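Local structure of PTS system, nitrogen regulatory IIA protein (Neisseria meningitidis, 2A0J) at residues H12-E18 / G78-R84; V44-L48 / F101-V105. The protein probably serves as a phosphoryl-carrying regulatory IIA component of the phosphotransferase system, of the fructose-type EIIA family, linked to nitrogen regulation. One frame throughout, in Å; residues are numbered along the deposited sequence.

Contact 1: H12-E18 / G78-R84; sequences HIVLDME and GAFIRTR
A parallel edge-strand pairing with a beta bulge joins 12-18, which carries the outermost strand 13-17 of the mixed sheet, to 78-84 on strand 77-83. Directions differ by 24°, and CA atoms of Ile13 and Phe80, and of Val14 and Ile81, stand about 4.9 Å apart. The ladder runs Phe80 N to His12 O (3.0 Å), Val14 N to Phe80 O (3.0 Å) and Arg82 N to Val14 O (2.9 Å). At Leu15 (-95/-25) and Asp16 (-144/60) the chain leaves extended geometry and the register slips by one residue; pairing resumes with Met17 N to Arg82 O (3.2 Å) and Arg84 N to Met17 O (3.0 Å). Leu15 O, turned toward 78-84 by the bulge, accepts Arg82 NE (3.0 Å). Arg82 NH1 and NH2 continue to the carbonyls of Leu133 and Val136. Beyond the bulge, Arg84 (chi1 t) extends across to 12-18, where NE meets Asp16 OD2 (3.2 Å) and NH1 meets Glu18 OE1 (2.8 Å), both salt bridges. Val14, Met17, Ile81 and Thr83 share one sheet face, where all-trans chi1 and chi2 carry Met17 CE to 3.8 Å from Ile81 CD1; Ile13 and Phe80 share the other. Helix 22-33 covers the Met17-Ile81 face, helix 139-146 packs on Ile13, Leu15 and Phe80, and strand 97-106 pairs antiparallel with the far edge of 77-83.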
loop_
_atom_site.group_PDB
_atom_site.type_symbol
_atom_site.label_atom_id
_atom_site.label_comp_id
_atom_site.label_asym_id
_atom_site.label_seq_id
_atom_site.Cartn_x
_atom_site.Cartn_y
_atom_site.Cartn_z
ATOM N N HIS A 12 11.328 0.193 1.632
ATOM C CA HIS A 12 10.023 -0.127 1.040
ATOM C C HIS A 12 9.140 1.113 0.857
ATOM O O HIS A 12 7.925 0.998 0.690
ATOM C CB HIS A 12 9.274 -1.146 1.908
ATOM C CG HIS A 12 9.857 -2.527 1.870
ATOM N ND1 HIS A 12 9.383 -3.556 2.655
ATOM C CD2 HIS A 12 10.877 -3.046 1.147
ATOM C CE1 HIS A 12 10.089 -4.647 2.419
ATOM N NE2 HIS A 12 11.003 -4.363 1.508
ATOM N N ILE A 13 9.764 2.288 0.884
ATOM C CA ILE A 13 9.066 3.558 0.732
ATOM C C ILE A 13 9.573 4.332 -0.482
ATOM O O ILE A 13 10.776 4.492 -0.657
ATOM C CB ILE A 13 9.253 4.422 1.984
ATOM C CG1 ILE A 13 8.664 3.691 3.195
ATOM C CG2 ILE A 13 8.622 5.797 1.777
ATOM C CD1 ILE A 13 8.940 4.365 4.512
ATOM N N VAL A 14 8.644 4.793 -1.322
ATOM C CA VAL A 14 8.963 5.569 -2.528
ATOM C C VAL A 14 8.262 6.922 -2.371
ATOM O O VAL A 14 7.047 6.978 -2.166
ATOM C CB VAL A 14 8.447 4.863 -3.818
ATOM C CG1 VAL A 14 8.814 5.678 -5.052
ATOM C CG2 VAL A 14 9.038 3.475 -3.923
ATOM N N LEU A 15 9.024 8.006 -2.473
ATOM C CA LEU A 15 8.480 9.349 -2.282
ATOM C C LEU A 15 8.033 10.129 -3.513
ATOM O O LEU A 15 7.189 11.018 -3.400
ATOM C CB LEU A 15 9.502 10.202 -1.526
ATOM C CG LEU A 15 10.013 9.670 -0.186
ATOM C CD1 LEU A 15 11.219 10.486 0.252
ATOM C CD2 LEU A 15 8.903 9.718 0.853
ATOM N N ASP A 16 8.589 9.814 -4.683
ATOM C CA ASP A 16 8.251 10.563 -5.890
ATOM C C ASP A 16 8.201 9.703 -7.148
ATOM O O ASP A 16 8.929 9.950 -8.108
ATOM C CB ASP A 16 9.277 11.685 -6.070
ATOM C CG ASP A 16 8.851 12.712 -7.097
ATOM O OD1 ASP A 16 9.687 13.571 -7.442
ATOM O OD2 ASP A 16 7.687 12.671 -7.551
ATOM N N MET A 17 7.324 8.706 -7.150
ATOM C CA MET A 17 7.206 7.805 -8.294
ATOM C C MET A 17 6.411 8.374 -9.470
ATOM O O MET A 17 5.287 8.847 -9.314
ATOM C CB MET A 17 6.579 6.481 -7.854
ATOM C CG MET A 17 6.406 5.473 -8.988
ATOM S SD MET A 17 5.457 4.016 -8.499
ATOM C CE MET A 17 6.727 3.061 -7.708
ATOM N N GLU A 18 7.015 8.329 -10.649
ATOM C CA GLU A 18 6.377 8.807 -11.862
ATOM C C GLU A 18 5.640 7.616 -12.463
ATOM O O GLU A 18 6.246 6.739 -13.083
ATOM C CB GLU A 18 7.439 9.327 -12.832
ATOM C CG GLU A 18 6.906 9.747 -14.189
ATOM C CD GLU A 18 7.997 10.308 -15.078
ATOM O OE1 GLU A 18 8.546 11.378 -14.737
ATOM O OE2 GLU A 18 8.313 9.681 -16.112
ATOM N N GLY A 78 4.901 -4.953 3.614
ATOM C CA GLY A 78 4.203 -3.837 3.001
ATOM C C GLY A 78 5.114 -2.822 2.340
ATOM O O GLY A 78 6.337 -2.971 2.330
ATOM N N ALA A 79 4.509 -1.785 1.775
ATOM C CA ALA A 79 5.255 -0.724 1.112
ATOM C C ALA A 79 4.383 0.517 1.067
ATOM O O ALA A 79 3.166 0.438 1.241
ATOM C CB ALA A 79 5.634 -1.141 -0.303
ATOM N N PHE A 80 5.007 1.668 0.842
ATOM C CA PHE A 80 4.257 2.907 0.759
ATOM C C PHE A 80 4.729 3.689 -0.458
ATOM O O PHE A 80 5.933 3.807 -0.691
ATOM C CB PHE A 80 4.454 3.748 2.022
ATOM C CG PHE A 80 3.581 4.963 2.068
ATOM C CD1 PHE A 80 2.226 4.845 2.367
ATOM C CD2 PHE A 80 4.094 6.218 1.754
ATOM C CE1 PHE A 80 1.388 5.961 2.350
ATOM C CE2 PHE A 80 3.264 7.343 1.734
ATOM C CZ PHE A 80 1.905 7.212 2.032
ATOM N N ILE A 81 3.778 4.215 -1.229
ATOM C CA ILE A 81 4.096 4.987 -2.428
ATOM C C ILE A 81 3.409 6.345 -2.507
ATOM O O ILE A 81 2.200 6.453 -2.304
ATOM C CB ILE A 81 3.711 4.234 -3.710
ATOM C CG1 ILE A 81 4.459 2.906 -3.791
ATOM C CG2 ILE A 81 4.010 5.112 -4.923
ATOM C CD1 ILE A 81 4.178 2.126 -5.072
ATOM N N ARG A 82 4.198 7.370 -2.819
ATOM C CA ARG A 82 3.709 8.740 -2.984
ATOM C C ARG A 82 3.957 9.057 -4.457
ATOM O O ARG A 82 5.107 9.122 -4.903
ATOM C CB ARG A 82 4.499 9.714 -2.104
ATOM C CG ARG A 82 3.643 10.664 -1.271
ATOM C CD ARG A 82 3.819 12.110 -1.688
ATOM N NE ARG A 82 5.221 12.524 -1.644
ATOM C CZ ARG A 82 5.847 12.979 -0.566
ATOM N NH1 ARG A 82 5.209 13.096 0.585
ATOM N NH2 ARG A 82 7.118 13.320 -0.644
ATOM N N THR A 83 2.874 9.231 -5.210
ATOM C CA THR A 83 2.963 9.507 -6.637
ATOM C C THR A 83 3.278 10.974 -6.948
ATOM O O THR A 83 2.884 11.875 -6.211
ATOM C CB THR A 83 1.644 9.091 -7.347
ATOM O OG1 THR A 83 0.529 9.751 -6.728
ATOM C CG2 THR A 83 1.440 7.568 -7.248
ATOM N N ARG A 84 4.009 11.207 -8.033
ATOM C CA ARG A 84 4.352 12.567 -8.431
ATOM C C ARG A 84 3.069 13.266 -8.866
ATOM O O ARG A 84 2.879 14.460 -8.625
ATOM C CB ARG A 84 5.349 12.552 -9.589
ATOM C CG ARG A 84 5.850 13.934 -9.976
ATOM C CD ARG A 84 6.884 13.854 -11.087
ATOM N NE ARG A 84 7.942 12.906 -10.755
ATOM C CZ ARG A 84 8.985 12.644 -11.531
ATOM N NH1 ARG A 84 9.116 13.265 -12.696
ATOM N NH2 ARG A 84 9.893 11.759 -11.144
#

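Contact 2: V44-L48 / F101-V105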
loop_
_atom_site.group_PDB
_atom_site.type_symbol
_atom_site.label_atom_id
_atom_site.label_comp_id
_atom_site.label_asym_id
_atom_site.label_seq_id
_atom_site.Cartn_x
_atom_site.Cartn_y
_atom_site.Cartn_z
ATOM N N VAL A 44 3.288 -11.784 -7.065
ATOM C CA VAL A 44 2.900 -10.734 -6.135
ATOM C C VAL A 44 1.868 -9.843 -6.830
ATOM O O VAL A 44 0.902 -9.396 -6.221
ATOM C CB VAL A 44 4.128 -9.899 -5.722
ATOM C CG1 VAL A 44 3.690 -8.581 -5.074
ATOM C CG2 VAL A 44 4.999 -10.716 -4.762
ATOM N N PHE A 45 2.087 -9.603 -8.117
ATOM C CA PHE A 45 1.193 -8.795 -8.928
ATOM C C PHE A 45 -0.198 -9.428 -9.009
ATOM O O PHE A 45 -1.203 -8.779 -8.728
ATOM C CB PHE A 45 1.758 -8.649 -10.342
ATOM C CG PHE A 45 0.866 -7.877 -11.269
ATOM C CD1 PHE A 45 0.894 -6.488 -11.289
ATOM C CD2 PHE A 45 -0.028 -8.537 -12.103
ATOM C CE1 PHE A 45 0.043 -5.770 -12.124
ATOM C CE2 PHE A 45 -0.884 -7.827 -12.942
ATOM C CZ PHE A 45 -0.848 -6.443 -12.952
ATOM N N GLU A 46 -0.250 -10.696 -9.404
ATOM C CA GLU A 46 -1.519 -11.398 -9.531
ATOM C C GLU A 46 -2.296 -11.408 -8.222
ATOM O O GLU A 46 -3.518 -11.299 -8.198
ATOM C CB GLU A 46 -1.279 -12.836 -9.995
ATOM C CG GLU A 46 -2.074 -13.212 -11.238
ATOM C CD GLU A 46 -1.800 -12.280 -12.408
ATOM O OE1 GLU A 46 -0.628 -12.173 -12.826
ATOM O OE2 GLU A 46 -2.755 -11.654 -12.909
ATOM N N CYS A 47 -1.569 -11.540 -7.128
ATOM C CA CYS A 47 -2.183 -11.575 -5.824
ATOM C C CYS A 47 -2.893 -10.253 -5.495
ATOM O O CYS A 47 -4.018 -10.253 -4.996
ATOM C CB CYS A 47 -1.114 -11.897 -4.782
ATOM S SG CYS A 47 -1.775 -12.226 -3.174
ATOM N N LEU A 48 -2.241 -9.131 -5.774
ATOM C CA LEU A 48 -2.835 -7.822 -5.507
ATOM C C LEU A 48 -3.997 -7.529 -6.457
ATOM O O LEU A 48 -5.010 -6.950 -6.052
ATOM C CB LEU A 48 -1.780 -6.724 -5.653
ATOM C CG LEU A 48 -0.468 -6.913 -4.878
ATOM C CD1 LEU A 48 0.475 -5.768 -5.222
ATOM C CD2 LEU A 48 -0.734 -6.990 -3.364
ATOM N N PHE A 101 -0.687 2.493 0.112
ATOM C CA PHE A 101 -0.071 1.573 1.064
ATOM C C PHE A 101 -0.435 0.138 0.635
ATOM O O PHE A 101 -1.610 -0.230 0.610
ATOM C CB PHE A 101 -0.564 1.850 2.494
ATOM C CG PHE A 101 0.223 1.121 3.556
ATOM C CD1 PHE A 101 0.133 -0.266 3.685
ATOM C CD2 PHE A 101 1.097 1.813 4.388
ATOM C CE1 PHE A 101 0.907 -0.955 4.625
ATOM C CE2 PHE A 101 1.879 1.135 5.335
ATOM C CZ PHE A 101 1.783 -0.251 5.451
ATOM N N ILE A 102 0.573 -0.661 0.280
ATOM C CA ILE A 102 0.337 -2.041 -0.154
ATOM C C ILE A 102 0.690 -3.018 0.949
ATOM O O ILE A 102 1.695 -2.852 1.629
ATOM C CB ILE A 102 1.181 -2.426 -1.391
ATOM C CG1 ILE A 102 1.100 -1.336 -2.462
ATOM C CG2 ILE A 102 0.689 -3.751 -1.952
ATOM C CD1 ILE A 102 2.034 -0.151 -2.214
ATOM N N LEU A 103 -0.140 -4.040 1.120
ATOM C CA LEU A 103 0.092 -5.052 2.143
ATOM C C LEU A 103 -0.085 -6.474 1.621
ATOM O O LEU A 103 -1.115 -6.797 1.031
ATOM C CB LEU A 103 -0.861 -4.850 3.322
ATOM C CG LEU A 103 -0.655 -5.871 4.448
ATOM C CD1 LEU A 103 0.708 -5.642 5.084
ATOM C CD2 LEU A 103 -1.747 -5.754 5.491
ATOM N N LEU A 104 0.926 -7.313 1.845
ATOM C CA LEU A 104 0.889 -8.726 1.448
ATOM C C LEU A 104 0.917 -9.555 2.740
ATOM O O LEU A 104 1.877 -9.485 3.513
ATOM C CB LEU A 104 2.104 -9.088 0.596
ATOM C CG LEU A 104 1.885 -9.571 -0.834
ATOM C CD1 LEU A 104 3.194 -10.197 -1.312
ATOM C CD2 LEU A 104 0.744 -10.591 -0.912
ATOM N N VAL A 105 -0.121 -10.351 2.973
ATOM C CA VAL A 105 -0.181 -11.138 4.195
ATOM C C VAL A 105 -0.244 -12.650 4.008
ATOM O O VAL A 105 -0.724 -13.148 2.989
ATOM C CB VAL A 105 -1.398 -10.702 5.055
ATOM C CG1 VAL A 105 -1.268 -9.236 5.419
ATOM C CG2 VAL A 105 -2.705 -10.934 4.294
#
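Helix 41-52 lies across strand 97-106 here, its segment 44-48 crossing 101-105 at 103° with the axes 10.0 Å apart at closest approach. Leu104 is the main projection from the strand. Its CA-to-CB bond points toward the helix, and chi1 of -118° lies between the usual wells, with chi2 t; the two methyls diverge, CD1 reaching Val44 CG2 at 3.9 Å and CD2 reaching Cys47 SG at 3.8 Å. Val44 and Cys47, both chi1 t, are one helical turn apart in position and so can receive the same leucine. Leu48, four residues after Val44, leaves the helix sideways, but its m,t rotamer swings CD2 toward the strand, to 3.8 Å from Ile102 CG2 and 4.5 Å from Leu104 CG. Ile102 (chi1 m, chi2 p) offers that CG2 methyl while its CD1 leads away from the helix. Strand alternation puts Ile102 and Leu104 on the helix-facing side and turns Leu103 away, toward His67 of strand 63-70. Around the interface, Leu48 also touches Phe26 and Ala29 of helix 22-33, and Cys47 touches His70. This is the helix-on-sheet layering of an alpha/beta domain. With aliphatic groups and a cysteine sulfur meeting in a wholly buried patch, the contact rests on shape fit and exclusion of water rather than on directed polar bonds.

How the contacts relate
Contacts 1 and 2 share one mixed sheet, their centres about 15 Å apart, and meet where its two central strands pair: Ala79 O to Ile102 N at 3.0 Å is a probable hydrogen bond, while Ile81 CG1 packs 4.2 Å from Ile102 CD1. Contact 1 works within the sheet plane and runs from buried residues out to exposed charges; contact 2 stacks a helix on the sheet, and every residue that touches in it is buried. Accordingly, backbone hydrogen bonds and salt bridges define the first, apolar side chains the second. Helix 22-33 bridges them, touching Met17, Ala79 and Ile81 in one and Leu48 in the other.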